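Local atomic coordinates of exodeoxyribonuclease 10 (PDB entry 4FZX), a protein that degrades single- and double-stranded DNA in the 3' to 5' direction as a magnesium-dependent exonuclease of the DEDDh family that serves DNA repair. Residues C10-S21 with M33-S44; L2-C10 with H134-A144. One frame throughout, in Å; residues are numbered along the deposited sequence.

Interaction 1: residues C10-S21 with M33-S44; sequences CGLQGGIVEIAS and MSHLVRPDRPIS. With nucleotides of chain A.
The beta hairpin at the edge of the exonuclease sheet, formed by strands 16-25 and 28-36, is flanked here by the loop that leads into it, 10-15, which meets the DNA, and the loop that follows it, 37-44. Ile19 and His35 form an antiparallel hydrogen-bonded pair, Ile19 N giving to His35 O at 2.9 Å and His35 N to Ile19 O at 2.8 Å. Toward the loops, Cys10 SG meets Pro39 CB at 3.3 Å, and Val17 CG1, at the corner of its strand, packs on Ile43 CG1 at 3.7 Å. Arg41 folds back over the glycine turn: with its chain bent at chi3 (65°), the guanidinium lays one face over Gly14 C and Gly15 N. Side-on, NE reaches Asp40 OD1 at 2.7 Å and NH2 reaches OD2, a two-nitrogen salt bridge that fixes the plane's rotation. With an alanine in place of Arg41, the Gly14-Gly15 backbone is likely to lose its cover and the Asp40 carboxylate its charged mate. Cys10 O is gripped twice, by Ser44 OG at 2.8 Å and by Ser44 N on a lone pair. Leu12 turns to the DNA, its CD2 3.5 Å from N9 of DG17 of chain A. The double grip on Cys10 O thus ties the DNA-contacting turn to the start of helix 45-51.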
loop_
_atom_site.group_PDB
_atom_site.type_symbol
_atom_site.label_atom_id
_atom_site.label_comp_id
_atom_site.label_asym_id
_atom_site.label_seq_id
_atom_site.Cartn_x
_atom_site.Cartn_y
_atom_site.Cartn_z
ATOM N N CYS C 10 -29.378 -22.067 -18.999
ATOM C CA CYS C 10 -29.013 -22.982 -20.066
ATOM C C CYS C 10 -27.512 -23.089 -20.253
ATOM O O CYS C 10 -27.034 -23.905 -21.030
ATOM C CB CYS C 10 -29.666 -22.537 -21.374
ATOM S SG CYS C 10 -31.460 -22.542 -21.302
ATOM N N GLY C 11 -26.763 -22.260 -19.549
ATOM C CA GLY C 11 -25.324 -22.171 -19.765
ATOM C C GLY C 11 -24.858 -20.803 -19.334
ATOM O O GLY C 11 -25.609 -20.054 -18.721
ATOM N N LEU C 12 -23.605 -20.488 -19.629
ATOM C CA LEU C 12 -22.951 -19.344 -19.031
ATOM C C LEU C 12 -23.275 -18.049 -19.756
ATOM O O LEU C 12 -23.091 -16.964 -19.200
ATOM C CB LEU C 12 -21.438 -19.558 -18.977
ATOM C CG LEU C 12 -20.996 -20.549 -17.896
ATOM C CD1 LEU C 12 -19.470 -20.711 -17.902
ATOM C CD2 LEU C 12 -21.509 -20.107 -16.525
ATOM N N GLN C 13 -23.801 -18.167 -20.976
ATOM C CA GLN C 13 -24.333 -17.014 -21.691
ATOM C C GLN C 13 -25.779 -16.662 -21.325
ATOM O O GLN C 13 -26.278 -15.610 -21.712
ATOM C CB GLN C 13 -24.200 -17.210 -23.195
ATOM C CG GLN C 13 -22.765 -17.119 -23.690
ATOM C CD GLN C 13 -21.923 -18.297 -23.233
ATOM O OE1 GLN C 13 -22.210 -19.448 -23.574
ATOM N NE2 GLN C 13 -20.884 -18.017 -22.447
ATOM N N GLY C 14 -26.446 -17.530 -20.571
ATOM C CA GLY C 14 -27.815 -17.241 -20.133
ATOM C C GLY C 14 -28.881 -18.187 -20.671
ATOM O O GLY C 14 -28.602 -19.350 -21.002
ATOM N N GLY C 15 -30.115 -17.691 -20.742
ATOM C CA GLY C 15 -31.280 -18.562 -20.843
ATOM C C GLY C 15 -31.646 -19.125 -19.479
ATOM O O GLY C 15 -30.843 -19.801 -18.845
ATOM N N ILE C 16 -32.857 -18.836 -19.027
ATOM C CA ILE C 16 -33.240 -19.069 -17.646
ATOM C C ILE C 16 -34.151 -20.272 -17.566
ATOM O O ILE C 16 -35.160 -20.336 -18.287
ATOM C CB ILE C 16 -34.013 -17.877 -17.105
ATOM C CG1 ILE C 16 -33.332 -16.572 -17.544
ATOM C CG2 ILE C 16 -34.206 -17.995 -15.571
ATOM C CD1 ILE C 16 -31.905 -16.391 -16.973
ATOM N N VAL C 17 -33.810 -21.221 -16.694
ATOM C CA VAL C 17 -34.659 -22.395 -16.488
ATOM C C VAL C 17 -35.257 -22.429 -15.098
ATOM O O VAL C 17 -36.267 -23.099 -14.868
ATOM C CB VAL C 17 -33.919 -23.729 -16.781
ATOM C CG1 VAL C 17 -33.489 -23.774 -18.240
ATOM C CG2 VAL C 17 -32.697 -23.890 -15.873
ATOM N N GLU C 18 -34.652 -21.690 -14.172
ATOM C CA GLU C 18 -35.205 -21.552 -12.829
ATOM C C GLU C 18 -34.760 -20.230 -12.192
ATOM O O GLU C 18 -33.624 -19.804 -12.347
ATOM C CB GLU C 18 -34.761 -22.730 -11.940
ATOM C CG GLU C 18 -35.686 -22.999 -10.742
ATOM C CD GLU C 18 -35.313 -24.254 -9.948
ATOM O OE1 GLU C 18 -34.135 -24.683 -9.990
ATOM O OE2 GLU C 18 -36.194 -24.785 -9.230
ATOM N N ILE C 19 -35.637 -19.637 -11.398
ATOM C CA ILE C 19 -35.250 -18.534 -10.546
ATOM C C ILE C 19 -35.900 -18.711 -9.182
ATOM O O ILE C 19 -36.977 -19.332 -9.058
ATOM C CB ILE C 19 -35.699 -17.202 -11.145
ATOM C CG1 ILE C 19 -35.124 -16.030 -10.342
ATOM C CG2 ILE C 19 -37.246 -17.136 -11.207
ATOM C CD1 ILE C 19 -35.341 -14.650 -11.008
ATOM N N ALA C 20 -35.271 -18.143 -8.164
ATOM C CA ALA C 20 -35.777 -18.246 -6.802
ATOM C C ALA C 20 -35.225 -17.106 -5.955
ATOM O O ALA C 20 -34.221 -16.480 -6.328
ATOM C CB ALA C 20 -35.381 -19.580 -6.201
ATOM N N SER C 21 -35.858 -16.861 -4.805
ATOM C CA SER C 21 -35.329 -15.914 -3.826
ATOM C C SER C 21 -35.775 -16.218 -2.392
ATOM O O SER C 21 -36.797 -16.868 -2.165
ATOM C CB SER C 21 -35.697 -14.464 -4.198
ATOM O OG SER C 21 -37.064 -14.192 -3.955
HETATM N N MSE C 33 -39.564 -18.107 -2.567
HETATM C CA MSE C 33 -40.238 -17.992 -3.848
HETATM C C MSE C 33 -39.362 -18.714 -4.884
HETATM O O MSE C 33 -38.155 -18.547 -4.877
HETATM C CB MSE C 33 -40.367 -16.504 -4.214
HETATM C CG MSE C 33 -41.177 -16.225 -5.457
HETATM SE SE MSE C 33 -41.474 -14.302 -5.770
HETATM C CE MSE C 33 -42.356 -13.816 -4.126
ATOM N N SER C 34 -39.964 -19.537 -5.737
ATOM C CA SER C 34 -39.240 -20.123 -6.864
ATOM C C SER C 34 -40.147 -20.356 -8.043
ATOM O O SER C 34 -41.341 -20.636 -7.890
ATOM C CB SER C 34 -38.566 -21.443 -6.471
ATOM O OG SER C 34 -39.519 -22.382 -5.995
ATOM N N HIS C 35 -39.575 -20.250 -9.229
ATOM C CA HIS C 35 -40.290 -20.618 -10.429
ATOM C C HIS C 35 -39.337 -21.376 -11.325
ATOM O O HIS C 35 -38.205 -20.906 -11.580
ATOM C CB HIS C 35 -40.766 -19.372 -11.188
ATOM C CG HIS C 35 -41.755 -18.548 -10.435
ATOM N ND1 HIS C 35 -41.383 -17.651 -9.455
ATOM C CD2 HIS C 35 -43.109 -18.519 -10.482
ATOM C CE1 HIS C 35 -42.466 -17.075 -8.961
ATOM N NE2 HIS C 35 -43.523 -17.568 -9.582
ATOM N N LEU C 36 -39.831 -22.475 -11.896
ATOM C CA LEU C 36 -39.242 -23.003 -13.110
ATOM C C LEU C 36 -39.658 -22.140 -14.287
ATOM O O LEU C 36 -40.799 -21.677 -14.354
ATOM C CB LEU C 36 -39.676 -24.451 -13.336
ATOM C CG LEU C 36 -38.984 -25.458 -12.425
ATOM C CD1 LEU C 36 -39.875 -26.696 -12.206
ATOM C CD2 LEU C 36 -37.627 -25.835 -13.020
ATOM N N VAL C 37 -38.770 -22.028 -15.261
ATOM C CA VAL C 37 -38.912 -21.041 -16.299
ATOM C C VAL C 37 -38.590 -21.664 -17.655
ATOM O O VAL C 37 -37.624 -22.428 -17.782
ATOM C CB VAL C 37 -37.948 -19.862 -16.072
ATOM C CG1 VAL C 37 -37.956 -18.917 -17.285
ATOM C CG2 VAL C 37 -38.297 -19.131 -14.794
ATOM N N ARG C 38 -39.395 -21.327 -18.659
ATOM C CA ARG C 38 -39.114 -21.728 -20.026
ATOM C C ARG C 38 -38.021 -20.853 -20.642
ATOM O O ARG C 38 -38.176 -19.658 -20.747
ATOM C CB ARG C 38 -40.384 -21.638 -20.860
ATOM C CG ARG C 38 -40.281 -22.271 -22.235
ATOM C CD ARG C 38 -41.585 -22.068 -22.960
ATOM N NE ARG C 38 -41.564 -22.589 -24.322
ATOM C CZ ARG C 38 -42.566 -22.442 -25.185
ATOM N NH1 ARG C 38 -43.660 -21.770 -24.834
ATOM N NH2 ARG C 38 -42.472 -22.954 -26.407
ATOM N N PRO C 39 -36.904 -21.458 -21.049
ATOM C CA PRO C 39 -35.769 -20.638 -21.466
ATOM C C PRO C 39 -35.911 -20.138 -22.907
ATOM O O PRO C 39 -36.698 -20.676 -23.670
ATOM C CB PRO C 39 -34.593 -21.611 -21.360
ATOM C CG PRO C 39 -35.207 -22.937 -21.644
ATOM C CD PRO C 39 -36.582 -22.898 -21.050
ATOM N N ASP C 40 -35.129 -19.125 -23.271
ATOM C CA ASP C 40 -35.193 -18.550 -24.606
ATOM C C ASP C 40 -34.323 -19.350 -25.588
ATOM O O ASP C 40 -34.106 -18.931 -26.722
ATOM C CB ASP C 40 -34.752 -17.075 -24.579
ATOM C CG ASP C 40 -33.309 -16.887 -24.072
ATOM O OD1 ASP C 40 -32.623 -17.887 -23.774
ATOM O OD2 ASP C 40 -32.861 -15.728 -23.965
ATOM N N ARG C 41 -33.801 -20.483 -25.131
ATOM C CA ARG C 41 -32.823 -21.234 -25.903
ATOM C C ARG C 41 -32.687 -22.637 -25.329
ATOM O O ARG C 41 -33.144 -22.892 -24.216
ATOM C CB ARG C 41 -31.471 -20.519 -25.884
ATOM C CG ARG C 41 -30.695 -20.711 -24.590
ATOM C CD ARG C 41 -29.555 -19.717 -24.493
ATOM N NE ARG C 41 -30.053 -18.352 -24.395
ATOM C CZ ARG C 41 -29.279 -17.274 -24.367
ATOM N NH1 ARG C 41 -27.952 -17.405 -24.406
ATOM N NH2 ARG C 41 -29.831 -16.069 -24.277
ATOM N N PRO C 42 -32.044 -23.551 -26.080
ATOM C CA PRO C 42 -31.903 -24.923 -25.598
ATOM C C PRO C 42 -31.009 -24.994 -24.361
ATOM O O PRO C 42 -30.062 -24.222 -24.233
ATOM C CB PRO C 42 -31.236 -25.658 -26.780
ATOM C CG PRO C 42 -31.286 -24.684 -27.954
ATOM C CD PRO C 42 -31.302 -23.324 -27.334
ATOM N N ILE C 43 -31.298 -25.937 -23.472
ATOM C CA ILE C 43 -30.443 -26.191 -22.322
ATOM C C ILE C 43 -29.225 -27.015 -22.753
ATOM O O ILE C 43 -29.373 -28.115 -23.298
ATOM C CB ILE C 43 -31.200 -26.985 -21.248
ATOM C CG1 ILE C 43 -32.464 -26.246 -20.819
ATOM C CG2 ILE C 43 -30.297 -27.312 -20.061
ATOM C CD1 ILE C 43 -33.471 -27.145 -20.144
ATOM N N SER C 44 -28.030 -26.516 -22.458
ATOM C CA SER C 44 -26.801 -27.241 -22.783
ATOM C C SER C 44 -26.582 -28.430 -21.858
ATOM O O SER C 44 -26.937 -28.382 -20.690
ATOM C CB SER C 44 -25.598 -26.307 -22.722
ATOM O OG SER C 44 -25.217 -26.056 -21.377
ATOM P P DG A 17 -24.279 -21.107 -10.310
ATOM O OP1 DG A 17 -25.571 -21.013 -9.605
ATOM O OP2 DG A 17 -23.233 -21.986 -9.754
ATOM O "O5'" DG A 17 -24.519 -21.494 -11.830
ATOM C "C5'" DG A 17 -25.523 -20.820 -12.561
ATOM C "C4'" DG A 17 -25.833 -21.515 -13.869
ATOM O "O4'" DG A 17 -24.721 -21.323 -14.751
ATOM C "C3'" DG A 17 -26.046 -23.023 -13.813
ATOM O "O3'" DG A 17 -27.414 -23.271 -13.541
ATOM C "C2'" DG A 17 -25.683 -23.454 -15.234
ATOM C "C1'" DG A 17 -24.602 -22.444 -15.604
ATOM N N9 DG A 17 -23.265 -22.942 -15.377
ATOM C C8 DG A 17 -22.561 -22.880 -14.199
ATOM N N7 DG A 17 -21.378 -23.404 -14.291
ATOM C C5 DG A 17 -21.303 -23.816 -15.618
ATOM C C6 DG A 17 -20.244 -24.443 -16.296
ATOM O O6 DG A 17 -19.134 -24.739 -15.831
ATOM N N1 DG A 17 -20.572 -24.712 -17.628
ATOM C C2 DG A 17 -21.783 -24.393 -18.227
ATOM N N2 DG A 17 -21.933 -24.731 -19.528
ATOM N N3 DG A 17 -22.791 -23.808 -17.585
ATOM C C4 DG A 17 -22.466 -23.557 -16.293
ATOM P P DA A 16 -19.322 -20.549 -8.101
ATOM O OP1 DA A 16 -20.148 -20.561 -6.877
ATOM O OP2 DA A 16 -18.721 -21.784 -8.681
ATOM O "O5'" DA A 16 -20.173 -19.816 -9.249
ATOM C "C5'" DA A 16 -20.904 -18.639 -8.973
ATOM C "C4'" DA A 16 -21.719 -18.227 -10.195
ATOM O "O4'" DA A 16 -20.830 -17.590 -11.157
ATOM C "C3'" DA A 16 -22.373 -19.389 -10.954
ATOM O "O3'" DA A 16 -23.710 -19.633 -10.451
ATOM C "C2'" DA A 16 -22.380 -18.884 -12.401
ATOM C "C1'" DA A 16 -21.116 -18.035 -12.457
ATOM N N9 DA A 16 -19.992 -18.792 -12.955
ATOM C C8 DA A 16 -19.546 -19.997 -12.522
ATOM N N7 DA A 16 -18.563 -20.479 -13.237
ATOM C C5 DA A 16 -18.353 -19.514 -14.194
ATOM C C6 DA A 16 -17.457 -19.446 -15.267
ATOM N N6 DA A 16 -16.553 -20.393 -15.534
ATOM N N1 DA A 16 -17.540 -18.369 -16.064
ATOM C C2 DA A 16 -18.464 -17.430 -15.792
ATOM N N3 DA A 16 -19.374 -17.391 -14.815
ATOM C C4 DA A 16 -19.244 -18.480 -14.048
HETATM O O HOH W 1 -34.577 -17.256 -20.797
#

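Interaction 2: residues L2-C10 with H134-A144; sequences LRIIDTETC and HRALYDCYITA. With NA (sodium ion), chain G; NA (sodium ion), chain E; nucleotides of chain A.
Asp6, Glu8 and Asp139 turn their carboxylates toward one sodium ion, the first two from strand 2-9 and the third from helix 136-154. Asp6 has CG anti to the backbone N (chi1 -174°), which sends the group between both ions: OD1 binds the second sodium at 2.4 Å, and OD2 lies 2.9 Å from the first. Glu8 instead bends at chi2 (-61°), bringing OE2 to the first ion at 2.2 Å and turning OE1 toward O3' of DG17 of chain A. Asp139 OD2 binds the first sodium at 2.2 Å; its other oxygen, OD1, accepts from His134 N on the syn side at 2.9 Å, which steadies the carboxylate. This is the two-metal site of the DEDDh exonucleases, within an RNase H-like fold; the phosphate oxygen OP1 of DG17 bridges the ions, and sodium probably stands in for the magnesium cofactor. Asp6 and Glu8 thus hold the first ion from the strand side and Asp139 from the helix side. Away from the metals, Cys140 SG sits 3.7 Å from Asp6 CB. Ile4 straddles the next helical turn, CG2 over Cys140 O at 3.6 Å and CG1 against Ala144 CB at 4.0 Å.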
loop_
_atom_site.group_PDB
_atom_site.type_symbol
_atom_site.label_atom_id
_atom_site.label_comp_id
_atom_site.label_asym_id
_atom_site.label_seq_id
_atom_site.Cartn_x
_atom_site.Cartn_y
_atom_site.Cartn_z
ATOM N N LEU C 2 -32.943 -7.788 2.758
ATOM C CA LEU C 2 -32.176 -8.123 1.576
ATOM C C LEU C 2 -32.802 -9.313 0.872
ATOM O O LEU C 2 -33.200 -10.287 1.516
ATOM C CB LEU C 2 -30.741 -8.428 1.979
ATOM C CG LEU C 2 -30.175 -7.317 2.862
ATOM C CD1 LEU C 2 -29.554 -7.883 4.130
ATOM C CD2 LEU C 2 -29.168 -6.508 2.074
ATOM N N ARG C 3 -32.978 -9.196 -0.434
ATOM C CA ARG C 3 -33.535 -10.291 -1.202
ATOM C C ARG C 3 -32.427 -11.087 -1.892
ATOM O O ARG C 3 -31.689 -10.553 -2.711
ATOM C CB ARG C 3 -34.538 -9.776 -2.218
ATOM C CG ARG C 3 -35.181 -10.855 -3.042
ATOM C CD ARG C 3 -36.498 -10.385 -3.580
ATOM N NE ARG C 3 -37.461 -10.227 -2.497
ATOM C CZ ARG C 3 -38.624 -9.596 -2.609
ATOM N NH1 ARG C 3 -38.981 -9.038 -3.767
ATOM N NH2 ARG C 3 -39.445 -9.546 -1.565
ATOM N N ILE C 4 -32.261 -12.335 -1.474
ATOM C CA ILE C 4 -31.268 -13.202 -2.069
ATOM C C ILE C 4 -31.889 -13.826 -3.300
ATOM O O ILE C 4 -33.030 -14.273 -3.250
ATOM C CB ILE C 4 -30.815 -14.324 -1.084
ATOM C CG1 ILE C 4 -29.985 -13.733 0.057
ATOM C CG2 ILE C 4 -30.027 -15.420 -1.830
ATOM C CD1 ILE C 4 -30.737 -12.685 0.889
ATOM N N ILE C 5 -31.157 -13.781 -4.415
ATOM C CA ILE C 5 -31.629 -14.278 -5.709
ATOM C C ILE C 5 -30.686 -15.368 -6.215
ATOM O O ILE C 5 -29.465 -15.241 -6.110
ATOM C CB ILE C 5 -31.644 -13.147 -6.792
ATOM C CG1 ILE C 5 -32.825 -12.213 -6.588
ATOM C CG2 ILE C 5 -31.777 -13.754 -8.206
ATOM C CD1 ILE C 5 -33.964 -12.485 -7.554
ATOM N N ASP C 6 -31.253 -16.403 -6.831
ATOM C CA ASP C 6 -30.464 -17.340 -7.618
ATOM C C ASP C 6 -31.190 -17.746 -8.890
ATOM O O ASP C 6 -32.418 -17.843 -8.917
ATOM C CB ASP C 6 -30.091 -18.584 -6.803
ATOM C CG ASP C 6 -29.144 -19.523 -7.559
ATOM O OD1 ASP C 6 -27.943 -19.212 -7.670
ATOM O OD2 ASP C 6 -29.596 -20.581 -8.032
ATOM N N THR C 7 -30.397 -18.071 -9.906
ATOM C CA THR C 7 -30.875 -18.352 -11.248
ATOM C C THR C 7 -30.103 -19.575 -11.775
ATOM O O THR C 7 -28.890 -19.573 -11.795
ATOM C CB THR C 7 -30.550 -17.149 -12.183
ATOM O OG1 THR C 7 -31.322 -16.009 -11.785
ATOM C CG2 THR C 7 -30.873 -17.477 -13.592
ATOM N N GLU C 8 -30.800 -20.611 -12.204
ATOM C CA GLU C 8 -30.162 -21.646 -13.004
ATOM C C GLU C 8 -30.494 -21.415 -14.475
ATOM O O GLU C 8 -31.579 -20.943 -14.798
ATOM C CB GLU C 8 -30.607 -23.045 -12.561
ATOM C CG GLU C 8 -30.492 -23.314 -11.053
ATOM C CD GLU C 8 -29.059 -23.200 -10.526
ATOM O OE1 GLU C 8 -28.107 -23.641 -11.214
ATOM O OE2 GLU C 8 -28.887 -22.680 -9.404
ATOM N N THR C 9 -29.548 -21.750 -15.352
ATOM C CA THR C 9 -29.524 -21.253 -16.724
ATOM C C THR C 9 -29.204 -22.369 -17.722
ATOM O O THR C 9 -28.810 -23.471 -17.350
ATOM C CB THR C 9 -28.476 -20.125 -16.903
ATOM O OG1 THR C 9 -27.193 -20.592 -16.482
ATOM C CG2 THR C 9 -28.857 -18.865 -16.083
ATOM N N CYS C 10 -29.378 -22.067 -18.999
ATOM C CA CYS C 10 -29.013 -22.982 -20.066
ATOM C C CYS C 10 -27.512 -23.089 -20.253
ATOM O O CYS C 10 -27.034 -23.905 -21.030
ATOM C CB CYS C 10 -29.666 -22.537 -21.374
ATOM S SG CYS C 10 -31.460 -22.542 -21.302
ATOM N N HIS C 134 -27.750 -26.674 -6.524
ATOM C CA HIS C 134 -27.906 -26.235 -7.914
ATOM C C HIS C 134 -29.359 -26.239 -8.384
ATOM O O HIS C 134 -29.635 -26.028 -9.564
ATOM C CB HIS C 134 -27.047 -27.072 -8.859
ATOM C CG HIS C 134 -25.604 -27.118 -8.479
ATOM N ND1 HIS C 134 -24.787 -26.010 -8.530
ATOM C CD2 HIS C 134 -24.826 -28.141 -8.055
ATOM C CE1 HIS C 134 -23.566 -26.348 -8.156
ATOM N NE2 HIS C 134 -23.561 -27.638 -7.869
ATOM N N ARG C 135 -30.291 -26.406 -7.454
ATOM C CA ARG C 135 -31.649 -25.948 -7.694
ATOM C C ARG C 135 -31.816 -24.604 -7.019
ATOM O O ARG C 135 -31.340 -24.403 -5.908
ATOM C CB ARG C 135 -32.682 -26.962 -7.207
ATOM C CG ARG C 135 -32.675 -28.302 -8.000
ATOM C CD ARG C 135 -33.150 -28.135 -9.464
ATOM N NE ARG C 135 -34.498 -27.565 -9.536
ATOM C CZ ARG C 135 -35.627 -28.262 -9.430
ATOM N NH1 ARG C 135 -35.597 -29.589 -9.332
ATOM N NH2 ARG C 135 -36.793 -27.633 -9.468
ATOM N N ALA C 136 -32.434 -23.663 -7.724
ATOM C CA ALA C 136 -32.348 -22.265 -7.350
ATOM C C ALA C 136 -32.703 -21.994 -5.891
ATOM O O ALA C 136 -31.945 -21.315 -5.204
ATOM C CB ALA C 136 -33.192 -21.404 -8.285
ATOM N N LEU C 137 -33.847 -22.510 -5.417
ATOM C CA LEU C 137 -34.287 -22.222 -4.048
ATOM C C LEU C 137 -33.334 -22.807 -3.023
ATOM O O LEU C 137 -33.067 -22.201 -1.986
ATOM C CB LEU C 137 -35.719 -22.723 -3.785
ATOM C CG LEU C 137 -36.324 -22.225 -2.468
ATOM C CD1 LEU C 137 -36.436 -20.688 -2.457
ATOM C CD2 LEU C 137 -37.672 -22.868 -2.148
ATOM N N TYR C 138 -32.784 -23.975 -3.333
ATOM C CA TYR C 138 -31.802 -24.602 -2.462
ATOM C C TYR C 138 -30.580 -23.701 -2.296
ATOM O O TYR C 138 -30.175 -23.384 -1.164
ATOM C CB TYR C 138 -31.412 -25.965 -3.030
ATOM C CG TYR C 138 -30.576 -26.802 -2.108
ATOM C CD1 TYR C 138 -29.235 -26.500 -1.891
ATOM C CD2 TYR C 138 -31.118 -27.914 -1.467
ATOM C CE1 TYR C 138 -28.457 -27.279 -1.056
ATOM C CE2 TYR C 138 -30.343 -28.700 -0.620
ATOM C CZ TYR C 138 -29.014 -28.379 -0.429
ATOM O OH TYR C 138 -28.245 -29.138 0.427
ATOM N N ASP C 139 -30.039 -23.218 -3.416
ATOM C CA ASP C 139 -28.857 -22.370 -3.371
ATOM C C ASP C 139 -29.123 -21.006 -2.728
ATOM O O ASP C 139 -28.202 -20.385 -2.176
ATOM C CB ASP C 139 -28.277 -22.173 -4.763
ATOM C CG ASP C 139 -27.568 -23.423 -5.298
ATOM O OD1 ASP C 139 -27.651 -24.501 -4.664
ATOM O OD2 ASP C 139 -26.956 -23.328 -6.388
ATOM N N CYS C 140 -30.366 -20.527 -2.815
ATOM C CA CYS C 140 -30.769 -19.298 -2.123
ATOM C C CYS C 140 -30.593 -19.427 -0.625
ATOM O O CYS C 140 -30.167 -18.493 0.030
ATOM C CB CYS C 140 -32.233 -18.933 -2.443
ATOM S SG CYS C 140 -32.457 -18.107 -4.035
ATOM N N TYR C 141 -30.954 -20.586 -0.084
ATOM C CA TYR C 141 -30.787 -20.858 1.345
ATOM C C TYR C 141 -29.325 -20.928 1.759
ATOM O O TYR C 141 -28.955 -20.473 2.845
ATOM C CB TYR C 141 -31.522 -22.143 1.740
ATOM C CG TYR C 141 -32.979 -21.899 2.028
ATOM C CD1 TYR C 141 -33.386 -21.441 3.276
ATOM C CD2 TYR C 141 -33.931 -21.983 1.015
ATOM C CE1 TYR C 141 -34.713 -21.163 3.546
ATOM C CE2 TYR C 141 -35.266 -21.682 1.267
ATOM C CZ TYR C 141 -35.647 -21.287 2.546
ATOM O OH TYR C 141 -36.964 -20.992 2.819
ATOM N N ILE C 142 -28.492 -21.460 0.871
ATOM C CA ILE C 142 -27.052 -21.514 1.105
ATOM C C ILE C 142 -26.480 -20.096 1.137
ATOM O O ILE C 142 -25.787 -19.715 2.072
ATOM C CB ILE C 142 -26.330 -22.312 -0.013
ATOM C CG1 ILE C 142 -26.841 -23.757 -0.073
ATOM C CG2 ILE C 142 -24.824 -22.264 0.190
ATOM C CD1 ILE C 142 -26.836 -24.483 1.254
ATOM N N THR C 143 -26.837 -19.303 0.137
ATOM C CA THR C 143 -26.285 -17.968 -0.005
ATOM C C THR C 143 -26.802 -17.053 1.101
ATOM O O THR C 143 -26.028 -16.323 1.710
ATOM C CB THR C 143 -26.595 -17.397 -1.388
ATOM O OG1 THR C 143 -26.091 -18.301 -2.378
ATOM C CG2 THR C 143 -25.959 -16.009 -1.592
ATOM N N ALA C 144 -28.074 -17.208 1.454
ATOM C CA ALA C 144 -28.645 -16.457 2.568
ATOM C C ALA C 144 -27.918 -16.790 3.866
ATOM O O ALA C 144 -27.523 -15.887 4.614
ATOM C CB ALA C 144 -30.146 -16.738 2.703
HETATM NA NA NA G . -27.098 -22.043 -8.197
HETATM NA NA NA E . -25.890 -18.692 -8.843
ATOM P P DG A 17 -24.279 -21.107 -10.310
ATOM O OP1 DG A 17 -25.571 -21.013 -9.605
ATOM O OP2 DG A 17 -23.233 -21.986 -9.754
ATOM O "O5'" DG A 17 -24.519 -21.494 -11.830
ATOM C "C5'" DG A 17 -25.523 -20.820 -12.561
ATOM C "C4'" DG A 17 -25.833 -21.515 -13.869
ATOM O "O4'" DG A 17 -24.721 -21.323 -14.751
ATOM C "C3'" DG A 17 -26.046 -23.023 -13.813
ATOM O "O3'" DG A 17 -27.414 -23.271 -13.541
ATOM C "C2'" DG A 17 -25.683 -23.454 -15.234
ATOM C "C1'" DG A 17 -24.602 -22.444 -15.604
ATOM N N9 DG A 17 -23.265 -22.942 -15.377
ATOM C C8 DG A 17 -22.561 -22.880 -14.199
ATOM N N7 DG A 17 -21.378 -23.404 -14.291
ATOM C C5 DG A 17 -21.303 -23.816 -15.618
ATOM C C6 DG A 17 -20.244 -24.443 -16.296
ATOM O O6 DG A 17 -19.134 -24.739 -15.831
ATOM N N1 DG A 17 -20.572 -24.712 -17.628
ATOM C C2 DG A 17 -21.783 -24.393 -18.227
ATOM N N2 DG A 17 -21.933 -24.731 -19.528
ATOM N N3 DG A 17 -22.791 -23.808 -17.585
ATOM C C4 DG A 17 -22.466 -23.557 -16.293
HETATM O O HOH W 2 -27.000 -18.793 -4.887
HETATM O O HOH W 3 -27.183 -17.997 -10.425
HETATM O O HOH W 4 -25.952 -23.955 -9.534
HETATM O O HOH W 5 -25.022 -19.781 -6.741
HETATM O O HOH W 6 -25.267 -16.504 -8.309
#

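How the interactions relate
Centred about 12 Å apart, the two contacts share Cys10 and one sheet, in which strand 2-9 lies between 16-25 and 76-79 and strand 28-36 forms an edge. Interaction 1 is nested in the chain between the segments of interaction 2: strand 2-9 runs straight into the loop and hairpin, and helix 136-154 returns much later to cover the sheet. Glu18 couples them directly, its OE2 forming a salt bridge with Arg135 NH2 and its OE1 accepting from Ala136 N at the start of that helix. Interaction 2 thus lies at the metal centre, while the 10-15 loop of interaction 1 meets the bases of the same DNA strand.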